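Local coordinates for 39 kDa initiator binding protein (Trichomonas vaginalis, PDB 1PP7) that binds the initiator element of core promoters through the DNA-binding domain described here, and so is likely to direct the start of transcription, at residues 56-69 against 100-112. Numbering follows the deposited sequence.
Sequences GLSWISDTEFKMKK and GGWTQWKRSGFTR. With nucleotides of chain B.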
loop_
_atom_site.group_PDB
_atom_site.type_symbol
_atom_site.label_atom_id
_atom_site.label_comp_id
_atom_site.label_asym_id
_atom_site.label_seq_id
_atom_site.Cartn_x
_atom_site.Cartn_y
_atom_site.Cartn_z
ATOM N N GLY C 56 0.013 7.413 -5.282
ATOM C CA GLY C 56 -0.789 6.600 -6.165
ATOM C C GLY C 56 -1.115 5.318 -5.425
ATOM O O GLY C 56 -0.489 4.278 -5.643
ATOM N N LEU C 57 -2.090 5.440 -4.527
ATOM C CA LEU C 57 -2.603 4.379 -3.698
ATOM C C LEU C 57 -3.899 4.920 -3.117
ATOM O O LEU C 57 -3.862 5.692 -2.168
ATOM C CB LEU C 57 -1.620 4.045 -2.579
ATOM C CG LEU C 57 -1.988 2.818 -1.769
ATOM C CD1 LEU C 57 -2.368 1.744 -2.751
ATOM C CD2 LEU C 57 -0.824 2.399 -0.851
ATOM N N SER C 58 -5.032 4.525 -3.713
ATOM C CA SER C 58 -6.363 4.957 -3.263
ATOM C C SER C 58 -7.535 4.016 -3.582
ATOM O O SER C 58 -7.515 3.257 -4.545
ATOM C CB SER C 58 -6.687 6.386 -3.788
ATOM O OG SER C 58 -6.502 6.512 -5.173
ATOM N N TRP C 59 -8.557 4.049 -2.736
ATOM C CA TRP C 59 -9.732 3.212 -2.976
ATOM C C TRP C 59 -10.550 3.776 -4.140
ATOM O O TRP C 59 -10.733 5.000 -4.280
ATOM C CB TRP C 59 -10.643 3.175 -1.752
ATOM C CG TRP C 59 -10.029 2.533 -0.533
ATOM C CD1 TRP C 59 -9.563 3.178 0.588
ATOM C CD2 TRP C 59 -9.857 1.120 -0.290
ATOM N NE1 TRP C 59 -9.123 2.251 1.498
ATOM C CE2 TRP C 59 -9.293 0.987 0.987
ATOM C CE3 TRP C 59 -10.134 -0.036 -1.031
ATOM C CZ2 TRP C 59 -8.992 -0.239 1.537
ATOM C CZ3 TRP C 59 -9.841 -1.259 -0.488
ATOM C CH2 TRP C 59 -9.271 -1.354 0.786
ATOM N N ILE C 60 -11.051 2.899 -4.979
ATOM C CA ILE C 60 -11.910 3.363 -6.061
ATOM C C ILE C 60 -13.366 2.929 -5.657
ATOM O O ILE C 60 -14.351 3.406 -6.196
ATOM C CB ILE C 60 -11.415 2.800 -7.433
ATOM C CG1 ILE C 60 -11.486 1.283 -7.455
ATOM C CG2 ILE C 60 -9.941 3.225 -7.655
ATOM C CD1 ILE C 60 -10.762 0.706 -8.639
ATOM N N SER C 61 -13.481 2.037 -4.683
ATOM C CA SER C 61 -14.788 1.630 -4.177
ATOM C C SER C 61 -14.577 1.090 -2.759
ATOM O O SER C 61 -13.446 1.152 -2.238
ATOM C CB SER C 61 -15.429 0.573 -5.077
ATOM O OG SER C 61 -14.717 -0.649 -5.057
ATOM N N ASP C 62 -15.632 0.585 -2.121
ATOM C CA ASP C 62 -15.500 0.017 -0.771
ATOM C C ASP C 62 -14.526 -1.170 -0.808
ATOM O O ASP C 62 -13.924 -1.535 0.229
ATOM C CB ASP C 62 -16.846 -0.510 -0.228
ATOM C CG ASP C 62 -17.714 0.575 0.449
ATOM O OD1 ASP C 62 -17.158 1.583 0.980
ATOM O OD2 ASP C 62 -18.968 0.384 0.466
ATOM N N THR C 63 -14.336 -1.747 -1.997
ATOM C CA THR C 63 -13.495 -2.948 -2.110
ATOM C C THR C 63 -12.339 -3.071 -3.116
ATOM O O THR C 63 -11.697 -4.112 -3.192
ATOM C CB THR C 63 -14.395 -4.171 -2.330
ATOM O OG1 THR C 63 -15.120 -3.999 -3.549
ATOM C CG2 THR C 63 -15.393 -4.313 -1.211
ATOM N N GLU C 64 -12.072 -2.037 -3.885
ATOM C CA GLU C 64 -11.012 -2.118 -4.852
ATOM C C GLU C 64 -10.155 -0.884 -4.677
ATOM O O GLU C 64 -10.649 0.171 -4.278
ATOM C CB GLU C 64 -11.618 -2.185 -6.285
ATOM C CG GLU C 64 -12.774 -3.206 -6.367
ATOM C CD GLU C 64 -13.249 -3.581 -7.805
ATOM O OE1 GLU C 64 -14.159 -4.471 -7.907
ATOM O OE2 GLU C 64 -12.729 -3.006 -8.818
ATOM N N PHE C 65 -8.868 -1.005 -4.961
ATOM C CA PHE C 65 -7.952 0.131 -4.872
ATOM C C PHE C 65 -7.058 0.066 -6.091
ATOM O O PHE C 65 -6.958 -0.959 -6.765
ATOM C CB PHE C 65 -7.086 0.111 -3.571
ATOM C CG PHE C 65 -6.179 -1.111 -3.404
ATOM C CD1 PHE C 65 -6.674 -2.302 -2.809
ATOM C CD2 PHE C 65 -4.820 -1.034 -3.712
ATOM C CE1 PHE C 65 -5.840 -3.375 -2.521
ATOM C CE2 PHE C 65 -3.951 -2.105 -3.428
ATOM C CZ PHE C 65 -4.464 -3.283 -2.828
ATOM N N LYS C 66 -6.423 1.186 -6.392
ATOM C CA LYS C 66 -5.531 1.242 -7.506
ATOM C C LYS C 66 -4.276 1.759 -6.905
ATOM O O LYS C 66 -4.326 2.416 -5.861
ATOM C CB LYS C 66 -6.029 2.204 -8.574
ATOM C CG LYS C 66 -6.365 3.631 -8.079
ATOM C CD LYS C 66 -6.494 4.527 -9.326
ATOM C CE LYS C 66 -7.444 5.728 -9.119
ATOM N NZ LYS C 66 -7.341 6.773 -10.255
ATOM N N MET C 67 -3.149 1.495 -7.565
ATOM C CA MET C 67 -1.889 1.960 -7.041
ATOM C C MET C 67 -0.869 2.001 -8.144
ATOM O O MET C 67 -1.100 1.462 -9.220
ATOM C CB MET C 67 -1.391 1.015 -5.906
ATOM C CG MET C 67 -0.759 -0.309 -6.358
ATOM S SD MET C 67 -0.082 -1.280 -4.904
ATOM C CE MET C 67 -1.093 -2.659 -4.885
ATOM N N LYS C 68 0.235 2.704 -7.872
ATOM C CA LYS C 68 1.373 2.750 -8.763
ATOM C C LYS C 68 2.414 1.923 -7.960
ATOM O O LYS C 68 3.032 2.417 -7.016
ATOM C CB LYS C 68 1.811 4.198 -8.964
ATOM C CG LYS C 68 0.891 4.990 -9.877
ATOM C CD LYS C 68 1.606 6.199 -10.457
ATOM C CE LYS C 68 0.673 6.977 -11.407
ATOM N NZ LYS C 68 1.316 8.006 -12.312
ATOM N N LYS C 69 2.597 0.653 -8.302
ATOM C CA LYS C 69 3.529 -0.168 -7.515
ATOM C C LYS C 69 4.917 0.440 -7.389
ATOM O O LYS C 69 5.533 0.395 -6.332
ATOM C CB LYS C 69 3.614 -1.581 -8.080
ATOM C CG LYS C 69 2.279 -2.232 -8.025
ATOM C CD LYS C 69 2.345 -3.675 -8.324
ATOM C CE LYS C 69 2.412 -3.906 -9.825
ATOM N NZ LYS C 69 2.887 -5.297 -10.071
ATOM N N GLY C 100 0.021 3.274 -17.596
ATOM C CA GLY C 100 0.622 4.494 -17.106
ATOM C C GLY C 100 0.978 4.286 -15.665
ATOM O O GLY C 100 0.749 5.154 -14.814
ATOM N N GLY C 101 1.507 3.103 -15.375
ATOM C CA GLY C 101 1.910 2.774 -14.014
ATOM C C GLY C 101 0.816 2.474 -12.993
ATOM O O GLY C 101 1.079 2.251 -11.809
ATOM N N TRP C 102 -0.427 2.502 -13.419
ATOM C CA TRP C 102 -1.490 2.239 -12.479
ATOM C C TRP C 102 -1.958 0.804 -12.620
ATOM O O TRP C 102 -2.080 0.268 -13.742
ATOM C CB TRP C 102 -2.666 3.158 -12.721
ATOM C CG TRP C 102 -2.415 4.519 -12.282
ATOM C CD1 TRP C 102 -1.993 5.566 -13.046
ATOM C CD2 TRP C 102 -2.644 5.030 -10.971
ATOM N NE1 TRP C 102 -1.961 6.715 -12.287
ATOM C CE2 TRP C 102 -2.353 6.425 -11.012
ATOM C CE3 TRP C 102 -3.077 4.449 -9.762
ATOM C CZ2 TRP C 102 -2.477 7.256 -9.886
ATOM C CZ3 TRP C 102 -3.197 5.254 -8.657
ATOM C CH2 TRP C 102 -2.898 6.658 -8.720
ATOM N N THR C 103 -2.249 0.205 -11.481
ATOM C CA THR C 103 -2.697 -1.148 -11.450
ATOM C C THR C 103 -3.881 -1.138 -10.457
ATOM O O THR C 103 -3.973 -0.221 -9.633
ATOM C CB THR C 103 -1.398 -2.002 -11.165
ATOM O OG1 THR C 103 -1.406 -3.165 -11.997
ATOM C CG2 THR C 103 -1.158 -2.286 -9.759
ATOM N N GLN C 104 -4.846 -2.060 -10.603
ATOM C CA GLN C 104 -6.018 -2.093 -9.710
ATOM C C GLN C 104 -6.107 -3.392 -9.011
ATOM O O GLN C 104 -5.713 -4.418 -9.580
ATOM C CB GLN C 104 -7.286 -1.886 -10.490
ATOM C CG GLN C 104 -7.919 -0.553 -10.228
ATOM C CD GLN C 104 -8.960 -0.239 -11.229
ATOM O OE1 GLN C 104 -9.901 -1.028 -11.424
ATOM N NE2 GLN C 104 -8.813 0.925 -11.900
ATOM N N TRP C 105 -6.675 -3.364 -7.796
ATOM C CA TRP C 105 -6.734 -4.545 -6.938
ATOM C C TRP C 105 -7.895 -4.749 -6.005
ATOM O O TRP C 105 -8.580 -3.811 -5.674
ATOM C CB TRP C 105 -5.504 -4.588 -6.018
ATOM C CG TRP C 105 -4.236 -4.511 -6.732
ATOM C CD1 TRP C 105 -3.712 -3.410 -7.323
ATOM C CD2 TRP C 105 -3.347 -5.592 -7.024
ATOM N NE1 TRP C 105 -2.577 -3.727 -7.968
ATOM C CE2 TRP C 105 -2.311 -5.062 -7.806
ATOM C CE3 TRP C 105 -3.327 -6.945 -6.700
ATOM C CZ2 TRP C 105 -1.244 -5.845 -8.284
ATOM C CZ3 TRP C 105 -2.284 -7.727 -7.172
ATOM C CH2 TRP C 105 -1.254 -7.170 -7.961
ATOM N N LYS C 106 -8.017 -5.998 -5.518
ATOM C CA LYS C 106 -9.006 -6.418 -4.529
ATOM C C LYS C 106 -8.454 -7.655 -3.815
ATOM O O LYS C 106 -7.555 -8.318 -4.305
ATOM C CB LYS C 106 -10.376 -6.711 -5.159
ATOM C CG LYS C 106 -10.772 -8.186 -5.278
ATOM C CD LYS C 106 -11.438 -8.456 -6.607
ATOM C CE LYS C 106 -12.504 -9.579 -6.552
ATOM N NZ LYS C 106 -12.011 -10.936 -6.242
ATOM N N ARG C 107 -8.983 -7.973 -2.642
ATOM C CA ARG C 107 -8.491 -9.117 -1.868
ATOM C C ARG C 107 -9.625 -9.365 -0.915
ATOM O O ARG C 107 -10.151 -8.419 -0.331
ATOM C CB ARG C 107 -7.219 -8.738 -1.108
ATOM C CG ARG C 107 -6.674 -9.879 -0.241
ATOM C CD ARG C 107 -5.748 -9.396 0.862
ATOM N NE ARG C 107 -4.979 -10.473 1.483
ATOM C CZ ARG C 107 -4.778 -10.603 2.806
ATOM N NH1 ARG C 107 -5.297 -9.742 3.688
ATOM N NH2 ARG C 107 -4.017 -11.580 3.250
ATOM N N SER C 108 -10.031 -10.610 -0.730
ATOM C CA SER C 108 -11.190 -10.837 0.123
ATOM C C SER C 108 -11.007 -10.334 1.582
ATOM O O SER C 108 -10.001 -10.588 2.227
ATOM C CB SER C 108 -11.605 -12.326 0.040
ATOM O OG SER C 108 -10.720 -13.124 0.809
ATOM N N GLY C 109 -11.988 -9.585 2.075
ATOM C CA GLY C 109 -11.924 -9.054 3.419
ATOM C C GLY C 109 -10.987 -7.852 3.562
ATOM O O GLY C 109 -10.640 -7.434 4.684
ATOM N N PHE C 110 -10.569 -7.299 2.427
ATOM C CA PHE C 110 -9.686 -6.161 2.436
ATOM C C PHE C 110 -10.510 -4.984 1.839
ATOM O O PHE C 110 -10.703 -4.853 0.616
ATOM C CB PHE C 110 -8.424 -6.527 1.636
ATOM C CG PHE C 110 -7.350 -5.483 1.687
ATOM C CD1 PHE C 110 -7.360 -4.397 0.790
ATOM C CD2 PHE C 110 -6.362 -5.530 2.675
ATOM C CE1 PHE C 110 -6.407 -3.382 0.892
ATOM C CE2 PHE C 110 -5.399 -4.499 2.778
ATOM C CZ PHE C 110 -5.429 -3.432 1.886
ATOM N N THR C 111 -10.983 -4.120 2.723
ATOM C CA THR C 111 -11.835 -3.018 2.311
ATOM C C THR C 111 -11.549 -1.759 3.093
ATOM O O THR C 111 -10.738 -1.764 4.043
ATOM C CB THR C 111 -13.335 -3.344 2.575
ATOM O OG1 THR C 111 -13.597 -3.354 3.994
ATOM C CG2 THR C 111 -13.675 -4.691 2.077
ATOM N N ARG C 112 -12.281 -0.709 2.697
ATOM C CA ARG C 112 -12.232 0.619 3.293
ATOM C C ARG C 112 -12.159 0.471 4.792
ATOM O O ARG C 112 -11.324 1.100 5.408
ATOM C CB ARG C 112 -13.475 1.425 2.890
ATOM C CG ARG C 112 -13.480 2.935 3.229
ATOM C CD ARG C 112 -13.363 3.821 1.981
ATOM N NE ARG C 112 -14.368 3.505 0.963
ATOM C CZ ARG C 112 -14.466 4.127 -0.209
ATOM N NH1 ARG C 112 -13.621 5.095 -0.524
ATOM N NH2 ARG C 112 -15.424 3.797 -1.065
ATOM P P DA B 3 2.424 -5.150 -13.878
ATOM O OP1 DA B 3 0.934 -5.205 -14.021
ATOM O OP2 DA B 3 3.056 -4.264 -12.873
ATOM O "O5'" DA B 3 2.946 -6.615 -13.584
ATOM C "C5'" DA B 3 2.268 -7.733 -14.139
ATOM C "C4'" DA B 3 3.017 -8.994 -13.788
ATOM O "O4'" DA B 3 4.351 -8.996 -14.362
ATOM C "C3'" DA B 3 3.215 -9.282 -12.293
ATOM O "O3'" DA B 3 3.068 -10.679 -12.225
ATOM C "C2'" DA B 3 4.683 -8.973 -12.083
ATOM C "C1'" DA B 3 5.233 -9.501 -13.386
ATOM N N9 DA B 3 6.612 -9.143 -13.734
ATOM C C8 DA B 3 7.306 -7.970 -13.512
ATOM N N7 DA B 3 8.564 -8.010 -13.921
ATOM C C5 DA B 3 8.701 -9.285 -14.442
ATOM C C6 DA B 3 9.808 -9.965 -15.015
ATOM N N6 DA B 3 11.021 -9.414 -15.170
ATOM N N1 DA B 3 9.616 -11.251 -15.420
ATOM C C2 DA B 3 8.391 -11.803 -15.263
ATOM N N3 DA B 3 7.273 -11.260 -14.745
ATOM C C4 DA B 3 7.502 -9.990 -14.347
HETATM O O HOH W 1 -8.988 2.355 4.637
HETATM O O HOH W 2 -10.517 -5.795 -1.665
HETATM O O HOH W 3 -0.577 9.026 -14.129
#
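Phe65 and Met67 pair with Trp105 and Thr103 in an antiparallel sheet, the beta part of a helix-turn-helix-class initiator-binding domain, and the contact illustrates how alternation along strands sorts side chains onto two faces. Two hydrogen-bonded pairs carry the register: Phe65 N donates to Trp105 O at 2.9 Å, Met67 N to Thr103 O at 2.8 Å, and both bonds are returned. Lys66 and Gln104 form the non-hydrogen-bonded pair between them.

Aromatic and CH-pi contacts fill the face bearing Phe65, Met67 and Trp105. Trp105 CB sits over the Phe65 ring, 3.8 Å from its centroid, while the two ring systems, nearly parallel, are slid apart and barely overlap. The Met67 chain bends at chi3 (114°), bringing CE over the five-membered ring of Trp105. Phe65 CE1 reaches Phe110 CE1 at 3.5 Å, and Trp59 completes the cluster; Leu87 of helix 80-89 also touches Met67 and Trp105.

On the other face, Lys66 NZ lies over the six-membered ring of Trp102, a cation-pi contact 4.7 Å from the centroid, while Lys68 CG, 3.8 Å from it, makes a CH-pi contact with the ring's opposite face.

Polar contacts mark both ends. Arg112 N donates to Asp62 O, and its side chain adds a weak salt bridge in which Asp62 OD1 lies at the guanidinium edge, with the carboxylate plane turned 89° from it. At the DNA end, Lys69, its chain bent at chi3 (-80°), passes Thr103 CG2, and Lys69 NZ, hydrogen-bonded to Asn84 OD1, makes a weak hydrogen bond of 3.0 Å to phosphate oxygen OP2 of DA3 of chain B.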